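Local structure of branched-chain amino acid transport system substrate-binding protein (4JB0) at residues A[9-14]-A[72-77]; A[22-27]-A[281-286]; A[92-97]-A[110-115]. The protein probably serves as the substrate-binding component of an ABC transporter, capturing small lignin-derived aromatic acids such as ferulate for uptake. All coordinates share one frame; numbering follows the deposited sequence.

Contact 1 of 3, residues A[9-14]-A[72-77]. With FER (3-(4-hydroxy-3-methoxyphenyl)-2-propenoic acid), chain B.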
# COMPACT_ATOMS: atom_id res chain seq x y z
N ILE A 9 1.84 11.71 -12.01
CA ILE A 9 2.03 10.43 -11.38
C ILE A 9 3.41 9.86 -11.66
O ILE A 9 3.79 9.65 -12.84
CB ILE A 9 0.94 9.44 -11.86
CG1 ILE A 9 -0.44 10.06 -11.57
CG2 ILE A 9 1.16 8.03 -11.23
CD1 ILE A 9 -1.71 9.15 -11.77
N THR A 10 4.14 9.51 -10.59
CA THR A 10 5.39 8.77 -10.79
C THR A 10 5.23 7.44 -10.12
O THR A 10 4.93 7.37 -8.93
CB THR A 10 6.71 9.58 -10.35
OG1 THR A 10 7.89 8.79 -10.51
CG2 THR A 10 6.69 10.02 -8.89
N VAL A 11 5.37 6.37 -10.91
CA VAL A 11 5.19 4.97 -10.43
C VAL A 11 6.26 4.14 -11.05
O VAL A 11 6.91 4.60 -11.95
CB VAL A 11 3.81 4.35 -10.80
CG1 VAL A 11 2.69 5.01 -9.86
CG2 VAL A 11 3.45 4.55 -12.27
N THR A 12 6.41 2.90 -10.58
CA THR A 12 7.50 2.06 -10.97
C THR A 12 6.99 1.04 -11.97
O THR A 12 6.31 0.07 -11.56
CB THR A 12 8.08 1.28 -9.74
OG1 THR A 12 8.40 2.20 -8.71
CG2 THR A 12 9.39 0.55 -10.15
N THR A 13 7.28 1.28 -13.25
CA THR A 13 6.90 0.36 -14.32
C THR A 13 8.09 -0.35 -15.02
O THR A 13 7.85 -1.13 -15.93
CB THR A 13 6.02 1.04 -15.41
OG1 THR A 13 6.82 2.00 -16.08
CG2 THR A 13 4.75 1.74 -14.82
N THR A 14 9.33 -0.13 -14.57
CA THR A 14 10.49 -0.97 -14.97
C THR A 14 11.23 -1.47 -13.75
O THR A 14 11.07 -0.90 -12.68
CB THR A 14 11.50 -0.21 -15.88
OG1 THR A 14 12.00 0.95 -15.20
CG2 THR A 14 10.84 0.19 -17.19
N GLY A 72 2.38 9.11 -6.12
CA GLY A 72 3.45 8.12 -6.29
C GLY A 72 4.20 7.92 -4.98
O GLY A 72 3.83 8.53 -3.96
N SER A 73 5.22 7.09 -4.97
CA SER A 73 5.58 6.16 -6.01
C SER A 73 5.00 4.78 -5.63
O SER A 73 3.98 4.69 -4.93
CB SER A 73 7.12 6.12 -6.15
OG SER A 73 7.54 5.15 -7.10
N SER A 74 5.63 3.73 -6.12
CA SER A 74 5.11 2.37 -5.97
C SER A 74 5.75 1.61 -4.76
O SER A 74 5.17 0.61 -4.24
CB SER A 74 5.40 1.63 -7.30
OG SER A 74 4.67 2.26 -8.35
N VAL A 75 6.93 2.06 -4.31
CA VAL A 75 7.60 1.43 -3.15
C VAL A 75 8.03 2.56 -2.18
O VAL A 75 8.00 3.72 -2.56
CB VAL A 75 8.79 0.50 -3.56
CG1 VAL A 75 8.23 -0.83 -4.20
CG2 VAL A 75 9.68 1.20 -4.59
N THR A 76 8.41 2.24 -0.95
CA THR A 76 8.54 3.29 0.06
C THR A 76 9.70 4.31 -0.22
O THR A 76 9.50 5.50 -0.11
CB THR A 76 8.67 2.67 1.46
OG1 THR A 76 7.48 1.90 1.76
CG2 THR A 76 8.87 3.85 2.55
N PRO A 77 10.92 3.83 -0.59
CA PRO A 77 11.98 4.89 -0.74
C PRO A 77 11.70 6.01 -1.78
O PRO A 77 11.85 7.21 -1.42
CB PRO A 77 13.26 4.08 -1.05
CG PRO A 77 12.95 2.66 -0.41
CD PRO A 77 11.47 2.46 -0.69
C4 FER B . 1.25 -1.59 -0.48
C5 FER B . 1.97 -2.02 0.63
C6 FER B . 3.35 -2.10 0.52
C3 FER B . 1.88 -1.24 -1.66
C2 FER B . 3.27 -1.32 -1.76
C1 FER B . 4.01 -1.75 -0.66
C10 FER B . 1.84 -0.48 -3.98
C7 FER B . 5.48 -1.80 -0.87
C8 FER B . 6.37 -1.35 0.01
C9 FER B . 7.82 -1.34 -0.33
O1 FER B . 8.35 -2.28 -0.99
O2 FER B . 8.46 -0.30 -0.02
O4 FER B . -0.08 -1.49 -0.39
O3 FER B . 1.16 -0.81 -2.75
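Ser74 turns its hydroxyl back beside its own backbone N (chi1 -64°), which sets OG against the backbone of Val11 and Thr12. Thr12 places OG1 likewise, opposite its carbonyl carbon (chi1 -54°), and lays it alongside Ser74 CB. The one hydrogen bond between 9-14 and 72-77 runs from Thr12 N to Ser74 OG, 2.9 Å long and nearly straight at 163°. The same OG lies 3.3 Å from Val11 CB and is also bonded to Glu24 OE1, so two polar partners fix its rotation. An alanine here would take away this hydroxyl and is likely to leave the amide of Thr12 without its acceptor and Glu24 OE1 without this partner. Further back, the Thr10 carbonyl oxygen receives two CA-H contacts, from Gly72 CA at 3.1 Å and Ser73 CA at 3.2 Å. Gly72 has backbone angles that suit only glycine, and a side chain there would clash with Thr10 O. A cis peptide follows, leading into Ser73. The hydroxyls of Thr10, Thr12 and Ser73 all bond to the carboxylate of Asp47, a shared acceptor that draws both segments round one carboxylate. Beyond Ser74, the Thr76 amide N gives a 2.7 Å hydrogen bond to ferulate O2, and Val75 CG1 packs against ferulate O1 at 3.5 Å. Neighbouring parallel strands 5-11 and 69-72 of a mixed sheet thus end in loops at the ligand pocket, with the substrate carboxylate at the N terminus of helix 76-89, in keeping with the periplasmic binding protein fold.

Contact 2 of 3, residues A[22-27]-A[281-286]. With FER (3-(4-hydroxy-3-methoxyphenyl)-2-propenoic acid), chain B.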
# COMPACT_ATOMS: atom_id res chain seq x y z
N ILE A 22 3.26 -1.48 -12.24
CA ILE A 22 2.43 -1.76 -13.43
C ILE A 22 0.90 -1.82 -13.14
O ILE A 22 0.09 -1.21 -13.86
CB ILE A 22 2.92 -2.99 -14.16
CG1 ILE A 22 4.14 -2.59 -15.02
CG2 ILE A 22 1.80 -3.56 -15.08
CD1 ILE A 22 4.97 -3.79 -15.50
N PRO A 23 0.50 -2.51 -12.07
CA PRO A 23 -0.96 -2.48 -11.83
C PRO A 23 -1.53 -1.12 -11.48
O PRO A 23 -2.67 -0.80 -11.88
CB PRO A 23 -1.16 -3.47 -10.69
CG PRO A 23 -0.00 -4.46 -10.85
CD PRO A 23 1.17 -3.58 -11.33
N GLU A 24 -0.76 -0.30 -10.75
CA GLU A 24 -1.21 1.07 -10.47
C GLU A 24 -1.44 1.87 -11.74
O GLU A 24 -2.42 2.63 -11.86
CB GLU A 24 -0.17 1.77 -9.54
CG GLU A 24 0.02 0.96 -8.25
CD GLU A 24 0.90 1.57 -7.20
OE1 GLU A 24 1.94 2.18 -7.53
OE2 GLU A 24 0.53 1.41 -6.02
N ARG A 25 -0.50 1.76 -12.67
CA ARG A 25 -0.57 2.49 -13.91
C ARG A 25 -1.72 1.92 -14.77
O ARG A 25 -2.49 2.67 -15.38
CB ARG A 25 0.76 2.33 -14.64
CG ARG A 25 0.93 3.20 -15.88
CD ARG A 25 0.41 2.54 -17.23
NE ARG A 25 0.63 1.08 -17.38
CZ ARG A 25 1.75 0.49 -17.83
NH1 ARG A 25 2.81 1.23 -18.13
NH2 ARG A 25 1.82 -0.84 -17.95
N ASN A 26 -1.79 0.58 -14.86
CA ASN A 26 -2.96 -0.05 -15.56
C ASN A 26 -4.33 0.40 -15.06
O ASN A 26 -5.28 0.63 -15.85
CB ASN A 26 -2.86 -1.57 -15.49
CG ASN A 26 -1.70 -2.14 -16.29
OD1 ASN A 26 -1.07 -1.44 -17.06
ND2 ASN A 26 -1.43 -3.43 -16.11
N ALA A 27 -4.46 0.57 -13.74
CA ALA A 27 -5.78 0.90 -13.20
C ALA A 27 -6.25 2.29 -13.55
O ALA A 27 -7.45 2.59 -13.36
CB ALA A 27 -5.88 0.64 -11.70
N ALA A 281 -3.12 -2.20 -7.68
CA ALA A 281 -4.04 -1.56 -8.59
C ALA A 281 -5.07 -0.70 -7.85
O ALA A 281 -5.46 0.41 -8.31
CB ALA A 281 -4.70 -2.61 -9.52
N ALA A 282 -5.47 -1.14 -6.67
CA ALA A 282 -6.47 -0.40 -5.94
C ALA A 282 -6.03 1.04 -5.49
O ALA A 282 -6.88 1.94 -5.35
CB ALA A 282 -6.89 -1.18 -4.76
N HIS A 283 -4.75 1.25 -5.23
CA HIS A 283 -4.28 2.54 -4.68
C HIS A 283 -4.48 3.68 -5.63
O HIS A 283 -4.92 4.74 -5.22
CB HIS A 283 -2.84 2.47 -4.22
CG HIS A 283 -2.60 1.43 -3.16
ND1 HIS A 283 -3.50 1.16 -2.15
CD2 HIS A 283 -1.55 0.59 -2.95
CE1 HIS A 283 -3.03 0.20 -1.38
NE2 HIS A 283 -1.86 -0.18 -1.85
N SER A 284 -4.16 3.49 -6.89
CA SER A 284 -4.34 4.60 -7.83
C SER A 284 -5.83 4.78 -8.12
O SER A 284 -6.33 5.92 -8.22
CB SER A 284 -3.51 4.42 -9.11
OG SER A 284 -3.83 3.21 -9.71
N PHE A 285 -6.56 3.65 -8.24
CA PHE A 285 -8.05 3.72 -8.35
C PHE A 285 -8.62 4.53 -7.19
O PHE A 285 -9.43 5.45 -7.40
CB PHE A 285 -8.64 2.29 -8.34
CG PHE A 285 -10.13 2.24 -8.55
CD1 PHE A 285 -10.66 2.27 -9.85
CD2 PHE A 285 -11.01 2.09 -7.46
CE1 PHE A 285 -12.03 2.19 -10.08
CE2 PHE A 285 -12.38 2.00 -7.68
CZ PHE A 285 -12.90 2.05 -8.98
N ASP A 286 -8.21 4.22 -5.96
CA ASP A 286 -8.79 4.94 -4.81
C ASP A 286 -8.34 6.41 -4.73
O ASP A 286 -9.06 7.28 -4.24
CB ASP A 286 -8.43 4.24 -3.49
CG ASP A 286 -9.06 2.86 -3.35
OD1 ASP A 286 -9.95 2.47 -4.15
OD2 ASP A 286 -8.68 2.16 -2.39
C4 FER B . 1.25 -1.59 -0.48
C5 FER B . 1.97 -2.02 0.63
C6 FER B . 3.35 -2.10 0.52
C3 FER B . 1.88 -1.24 -1.66
C2 FER B . 3.27 -1.32 -1.76
C1 FER B . 4.01 -1.75 -0.66
C10 FER B . 1.84 -0.48 -3.98
C7 FER B . 5.48 -1.80 -0.87
C8 FER B . 6.37 -1.35 0.01
C9 FER B . 7.82 -1.34 -0.33
O1 FER B . 8.35 -2.28 -0.99
O2 FER B . 8.46 -0.30 -0.02
O4 FER B . -0.08 -1.49 -0.39
O3 FER B . 1.16 -0.81 -2.75
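The ferulate pocket has part of its wall here, where Glu24 of helix 18-26 and His283 of helix 279-299 meet beside the substrate. His283 NE2 donates a hydrogen bond of 2.6 Å to the ferulate phenol oxygen O4. The methoxy oxygen O3 also lies close, 3.1 Å from His283 CD2. Glu24 reaches the same end of the ligand from the other helix. Its chain is stretched out past CG, and OE2 comes within 3.1 Å of the methoxy carbon C10. OE2 also sits in the plane of the His283 ring, at its edge, 3.8 Å from CD2. The carboxylate and imidazole planes are turned 71° from each other, so the two groups do not stack. The second oxygen, OE1, is bonded to Ser74 OG, which holds the carboxylate in place. In this periplasmic binding protein fold the late helix 279-299 thus packs against a helix near the start of the chain. The short helical segments cross at -35°, with axes only 7.3 Å apart. Small side chains permit this closeness. Ala281 CB rests on Pro23 CB at 3.8 Å, and Ala27 CB lies 3.4 Å from Ala281 O. Ser284 ties the helices together through a 2.6 Å hydrogen bond from OG to Glu24 O. The donor lies in the carbonyl plane, on a lone pair, and chi1 of 56° turns OG to this acceptor. Tyr268 of helix 258-272 covers both Pro23 and Ala281 from outside the pair.

Contact 3 of 3, residues A[92-97]-A[110-115]. With FER (3-(4-hydroxy-3-methoxyphenyl)-2-propenoic acid), chain B.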
# COMPACT_ATOMS: atom_id res chain seq x y z
N PRO A 92 -0.28 19.15 -3.06
CA PRO A 92 -0.95 17.93 -2.59
C PRO A 92 -0.32 16.72 -3.25
O PRO A 92 -0.11 16.68 -4.48
CB PRO A 92 -2.38 18.14 -3.08
CG PRO A 92 -2.54 19.68 -2.93
CD PRO A 92 -1.26 20.08 -3.66
N HIS A 93 0.03 15.77 -2.40
CA HIS A 93 0.64 14.51 -2.79
C HIS A 93 -0.16 13.36 -2.22
O HIS A 93 -0.40 13.30 -0.99
CB HIS A 93 2.07 14.43 -2.24
CG HIS A 93 2.69 13.08 -2.35
ND1 HIS A 93 3.50 12.57 -1.36
CD2 HIS A 93 2.65 12.14 -3.32
CE1 HIS A 93 3.92 11.36 -1.70
NE2 HIS A 93 3.41 11.07 -2.89
N ILE A 94 -0.59 12.46 -3.12
CA ILE A 94 -1.21 11.21 -2.72
C ILE A 94 -0.21 10.04 -2.94
O ILE A 94 0.21 9.73 -4.06
CB ILE A 94 -2.51 10.97 -3.51
CG1 ILE A 94 -3.50 12.07 -3.14
CG2 ILE A 94 -3.09 9.63 -3.05
CD1 ILE A 94 -4.79 12.06 -3.94
N ALA A 95 0.23 9.46 -1.84
CA ALA A 95 1.28 8.45 -1.88
C ALA A 95 0.66 7.13 -2.33
O ALA A 95 -0.42 6.80 -1.87
CB ALA A 95 1.82 8.28 -0.46
N LEU A 96 1.33 6.37 -3.18
CA LEU A 96 0.78 5.09 -3.67
C LEU A 96 1.54 3.89 -3.09
O LEU A 96 1.44 2.78 -3.60
CB LEU A 96 0.76 5.07 -5.21
CG LEU A 96 -0.08 6.20 -5.83
CD1 LEU A 96 -0.03 6.26 -7.38
CD2 LEU A 96 -1.57 6.22 -5.33
N ALA A 97 2.28 4.14 -2.01
CA ALA A 97 3.06 3.16 -1.31
C ALA A 97 3.11 3.72 0.12
O ALA A 97 2.92 4.92 0.31
CB ALA A 97 4.47 3.08 -1.91
N VAL A 110 -0.83 12.78 1.87
CA VAL A 110 -1.63 11.68 2.43
C VAL A 110 -1.21 10.37 1.73
O VAL A 110 -0.53 10.39 0.67
CB VAL A 110 -3.15 11.90 2.22
CG1 VAL A 110 -3.66 13.19 2.97
CG2 VAL A 110 -3.51 11.98 0.73
N ALA A 111 -1.67 9.24 2.26
CA ALA A 111 -1.21 7.93 1.73
C ALA A 111 -2.39 6.98 1.60
O ALA A 111 -3.23 6.89 2.55
CB ALA A 111 -0.20 7.37 2.66
N MET A 112 -2.48 6.32 0.44
CA MET A 112 -3.55 5.37 0.14
C MET A 112 -3.33 3.97 0.79
O MET A 112 -4.30 3.40 1.28
CB MET A 112 -3.79 5.25 -1.40
CG MET A 112 -4.18 6.62 -2.10
SD MET A 112 -5.50 7.46 -1.18
CE MET A 112 -6.71 6.27 -1.43
N PRO A 113 -2.08 3.42 0.80
CA PRO A 113 -1.97 2.08 1.39
C PRO A 113 -2.25 2.10 2.89
O PRO A 113 -2.08 3.14 3.55
CB PRO A 113 -0.50 1.70 1.15
CG PRO A 113 -0.09 2.50 -0.08
CD PRO A 113 -0.81 3.82 0.13
N GLN A 114 -2.66 0.97 3.43
CA GLN A 114 -2.90 0.88 4.88
C GLN A 114 -1.64 1.20 5.68
O GLN A 114 -0.54 0.77 5.29
CB GLN A 114 -3.32 -0.52 5.22
CG GLN A 114 -4.72 -0.86 4.70
CD GLN A 114 -4.78 -1.24 3.22
OE1 GLN A 114 -3.74 -1.37 2.52
NE2 GLN A 114 -6.01 -1.36 2.71
N PRO A 115 -1.78 1.93 6.81
CA PRO A 115 -0.60 2.17 7.63
C PRO A 115 -0.15 0.89 8.29
O PRO A 115 -0.98 -0.04 8.60
CB PRO A 115 -1.07 3.20 8.70
CG PRO A 115 -2.58 3.00 8.83
CD PRO A 115 -3.02 2.48 7.42
C4 FER B . 1.25 -1.59 -0.48
C5 FER B . 1.97 -2.02 0.63
C6 FER B . 3.35 -2.10 0.52
C3 FER B . 1.88 -1.24 -1.66
C2 FER B . 3.27 -1.32 -1.76
C1 FER B . 4.01 -1.75 -0.66
C10 FER B . 1.84 -0.48 -3.98
C7 FER B . 5.48 -1.80 -0.87
C8 FER B . 6.37 -1.35 0.01
C9 FER B . 7.82 -1.34 -0.33
O1 FER B . 8.35 -2.28 -0.99
O2 FER B . 8.46 -0.30 -0.02
O4 FER B . -0.08 -1.49 -0.39
O3 FER B . 1.16 -0.81 -2.75
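The imidazole ring of His93 carries Ala95 N on one face, 3.7 Å over the ring and nearer its rim than its centre; this same amide hydrogen-bonds across to Val110 O. Both ring nitrogens are engaged outside the pair, NE2 with Gly72 O and ND1 with Ser109 OG, and these two bonds hold the ring in its turn. Val110 grips both sides of Ile94, as in regular parallel pairing. Its N bonds to His93 O at 2.9 Å, and its O accepts from Ala95 N at 2.8 Å. A third bond, Met112 N to Ala95 O at 3.1 Å, carries the pairing just past the strand ends. On one face of the sheet Ile94 and Val110 run alongside each other in the same direction. Met112, just past the strand, slants across Ile94. Its chain bends at both chi2 (-48°) and chi3 (-64°), and its CG is pressed against Ile94 CG2 at 3.3 Å, tighter than usual for two carbons. On the other face Ala95 CB meets Ala111 CB at 3.8 Å. Pro113 then lays its ring against the backbone of Ala97, with CG 3.4 Å from Ala97 C. Ala97 O is buried here and has no partner in the model. Pro113 CB faces the ferulate phenol oxygen O4 at 3.6 Å, and Leu96 O touches the methoxy carbon. The two strands belong to a beta-alpha-beta unit at the edge of the parallel part of the sheet, and their C-terminal loops line the ligand pocket.

In the fold
From the N terminus, strand 5-11 opens contact 1, and the helix after it opens contact 2. Contact 1 closes first, at 72-77, beside the start of helix 76-89. The chain then enters 92-97, and contact 3 closes a short loop at 110-115. Contact 2 closes last, when helix 279-299 arrives after a long excursion through most of the second sheet. Contacts 1 and 2 therefore cross, contacts 1 and 3 lie in series, and contact 3 is nested inside the loop of contact 2. Gly72 pairs with Ile94, so contacts 1 and 3 share one sheet. Contact 2 joins helices 18-26 and 279-299 beside it, through Glu24 and His283 at the ligand. All three meet at ferulate.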